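Local coordinates for protein alkylhalidase CmlS (Streptomyces venezuelae, PDB 3I3L) that is a flavin-dependent halogenase of chloramphenicol biosynthesis, carrying FAD in a covalent bond to an aspartate and probably acting as an oxidoreductase, at residues T41-L45 / I494-L498. Residues are numbered along the deposited sequence; the frame is centred on the assembly and turned at random.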
ATOM      1  N   THR A  41     -14.440   1.425  12.505  1.00 27.48           N
ATOM      2  CA  THR A  41     -15.024   2.390  11.563  1.00 26.16           C
ATOM      3  C   THR A  41     -16.540   2.199  11.432  1.00 25.71           C
ATOM      4  O   THR A  41     -17.271   3.168  11.419  1.00 27.10           O
ATOM      5  CB  THR A  41     -14.319   2.332  10.177  1.00 25.65           C
ATOM      6  OG1 THR A  41     -12.939   2.542  10.386  1.00 26.31           O
ATOM      7  CG2 THR A  41     -14.843   3.400   9.216  1.00 17.82           C
ATOM      8  N   LEU A  42     -16.995   0.939  11.319  1.00 25.58           N
ATOM      9  CA  LEU A  42     -18.417   0.607  11.233  1.00 25.45           C
ATOM     10  C   LEU A  42     -19.192   1.053  12.513  1.00 26.93           C
ATOM     11  O   LEU A  42     -20.296   1.509  12.423  1.00 27.88           O
ATOM     12  CB  LEU A  42     -18.617  -0.900  11.068  1.00 24.48           C
ATOM     13  CG  LEU A  42     -18.601  -1.483   9.669  1.00 25.46           C
ATOM     14  CD1 LEU A  42     -18.351  -3.022   9.712  1.00 23.05           C
ATOM     15  CD2 LEU A  42     -19.858  -1.088   8.847  1.00 22.39           C
ATOM     16  N   HIS A  43     -18.573   0.922  13.684  1.00 27.75           N
ATOM     17  CA  HIS A  43     -19.162   1.402  14.942  1.00 29.50           C
ATOM     18  C   HIS A  43     -19.316   2.935  14.953  1.00 30.94           C
ATOM     19  O   HIS A  43     -20.394   3.444  15.237  1.00 31.73           O
ATOM     20  CB  HIS A  43     -18.316   0.950  16.112  1.00 28.21           C
ATOM     21  CG  HIS A  43     -18.634   1.663  17.381  1.00 34.68           C
ATOM     22  ND1 HIS A  43     -19.591   1.197  18.280  1.00 31.84           N
ATOM     23  CD2 HIS A  43     -18.106   2.787  17.927  1.00 33.96           C
ATOM     24  CE1 HIS A  43     -19.651   2.025  19.303  1.00 31.99           C
ATOM     25  NE2 HIS A  43     -18.763   2.998  19.117  1.00 37.11           N
ATOM     26  N   LYS A  44     -18.264   3.662  14.579  1.00 30.24           N
ATOM     27  CA  LYS A  44     -18.316   5.114  14.484  1.00 28.07           C
ATOM     28  C   LYS A  44     -19.402   5.521  13.459  1.00 29.64           C
ATOM     29  O   LYS A  44     -20.023   6.604  13.578  1.00 30.59           O
ATOM     30  CB  LYS A  44     -16.939   5.635  14.031  1.00 28.97           C
ATOM     31  CG  LYS A  44     -16.805   7.162  13.807  1.00 29.24           C
ATOM     32  CD  LYS A  44     -15.355   7.505  13.482  1.00 26.97           C
ATOM     33  CE  LYS A  44     -15.141   9.003  13.182  1.00 31.40           C
ATOM     34  NZ  LYS A  44     -15.282   9.795  14.448  1.00 30.64           N
ATOM     35  N   LEU A  45     -19.619   4.688  12.430  1.00 27.60           N
ATOM     36  CA  LEU A  45     -20.661   4.999  11.451  1.00 25.17           C
ATOM     37  C   LEU A  45     -22.073   4.559  11.923  1.00 25.26           C
ATOM     38  O   LEU A  45     -23.050   4.726  11.206  1.00 21.95           O
ATOM     39  CB  LEU A  45     -20.361   4.413  10.073  1.00 25.19           C
ATOM     40  CG  LEU A  45     -19.100   4.927   9.374  1.00 29.52           C
ATOM     41  CD1 LEU A  45     -18.804   4.068   8.140  1.00 25.30           C
ATOM     42  CD2 LEU A  45     -19.256   6.424   8.984  1.00 26.77           C
ATOM     43  N   ILE A 494     -12.674  12.852   7.922  1.00 32.84           N
ATOM     44  CA  ILE A 494     -12.946  13.096   9.354  1.00 32.35           C
ATOM     45  C   ILE A 494     -14.028  12.169   9.935  1.00 31.13           C
ATOM     46  O   ILE A 494     -13.858  11.605  11.015  1.00 29.88           O
ATOM     47  CB  ILE A 494     -13.341  14.572   9.611  1.00 34.88           C
ATOM     48  CG1 ILE A 494     -12.263  15.504   9.042  1.00 34.75           C
ATOM     49  CG2 ILE A 494     -13.621  14.831  11.123  1.00 34.89           C
ATOM     50  CD1 ILE A 494     -12.237  16.865   9.656  1.00 42.15           C
ATOM     51  N   GLY A 495     -15.117  12.005   9.217  1.00 30.26           N
ATOM     52  CA  GLY A 495     -16.229  11.228   9.738  1.00 29.32           C
ATOM     53  C   GLY A 495     -16.383   9.875   9.053  1.00 28.37           C
ATOM     54  O   GLY A 495     -17.162   9.076   9.479  1.00 26.45           O
ATOM     55  N   PHE A 496     -15.628   9.633   7.978  1.00 29.03           N
ATOM     56  CA  PHE A 496     -15.571   8.337   7.307  1.00 28.32           C
ATOM     57  C   PHE A 496     -16.790   7.977   6.449  1.00 29.45           C
ATOM     58  O   PHE A 496     -16.928   6.819   6.043  1.00 27.99           O
ATOM     59  CB  PHE A 496     -15.259   7.238   8.291  1.00 26.95           C
ATOM     60  CG  PHE A 496     -13.855   7.287   8.803  1.00 29.09           C
ATOM     61  CD1 PHE A 496     -12.783   7.070   7.941  1.00 29.07           C
ATOM     62  CD2 PHE A 496     -13.591   7.595  10.105  1.00 30.83           C
ATOM     63  CE1 PHE A 496     -11.464   7.141   8.424  1.00 33.37           C
ATOM     64  CE2 PHE A 496     -12.278   7.631  10.607  1.00 31.76           C
ATOM     65  CZ  PHE A 496     -11.212   7.386   9.765  1.00 29.45           C
ATOM     66  N   ARG A 497     -17.665   8.933   6.142  1.00 28.72           N
ATOM     67  CA  ARG A 497     -18.831   8.579   5.320  1.00 28.74           C
ATOM     68  C   ARG A 497     -18.350   8.468   3.886  1.00 29.54           C
ATOM     69  O   ARG A 497     -17.447   9.197   3.477  1.00 28.61           O
ATOM     70  CB  ARG A 497     -19.974   9.647   5.393  1.00 27.55           C
ATOM     71  CG  ARG A 497     -20.509   9.971   6.855  1.00 31.23           C
ATOM     72  CD  ARG A 497     -21.529   8.887   7.348  1.00 32.36           C
ATOM     73  NE  ARG A 497     -21.776   8.999   8.785  1.00 32.64           N
ATOM     74  CZ  ARG A 497     -22.389   8.098   9.538  1.00 32.37           C
ATOM     75  NH1 ARG A 497     -22.918   6.978   9.001  1.00 25.75           N
ATOM     76  NH2 ARG A 497     -22.469   8.311  10.856  1.00 28.77           N
ATOM     77  N   LEU A 498     -19.033   7.642   3.100  1.00 27.73           N
ATOM     78  CA  LEU A 498     -18.796   7.610   1.697  1.00 28.37           C
ATOM     79  C   LEU A 498     -19.633   8.686   1.028  1.00 29.59           C
ATOM     80  O   LEU A 498     -20.858   8.611   1.014  1.00 29.07           O
ATOM     81  CB  LEU A 498     -19.125   6.211   1.112  1.00 24.68           C
ATOM     82  CG  LEU A 498     -18.542   5.976  -0.285  1.00 25.56           C
ATOM     83  CD1 LEU A 498     -17.040   5.880  -0.216  1.00 23.75           C
ATOM     84  CD2 LEU A 498     -19.177   4.700  -0.992  1.00 25.23           C
TER
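R497 and L45 run past each other in opposite directions, and CD2 of L45 comes to rest over one face of the R497 guanidinium, 3.6 Å from CZ. A bend at chi2 (-80°) turns the arginine back toward the end of helix 33-44, where its NH1 gives a hydrogen bond to the carbonyl O of L45, 3.2 Å long and far from straight at 144°. The same NH1 forms a salt bridge with D343 of helix 327-347, while R23 also donates to L45 O. Deeper in, F496 crosses T41 at about a right angle, its CB 4.0 Å from T41 CG2; V336 and L77 touch both side chains. K44 also crosses F496 at about a right angle and sets its CE at the ring edge, in the ring plane and 3.7 Å from F496 CD2. With the guanidinium gone, as in an alanine here, D343 would probably lose this charge partner and L45 O one of its two donors. The contact thus joins the first helix of the Rossmann-type FAD-binding fold to the loop between strands 483-491 and 498-506: apolar packing lies beneath, and the arginine ties helix end, loop and helix 327-347 together through charge and hydrogen bonding.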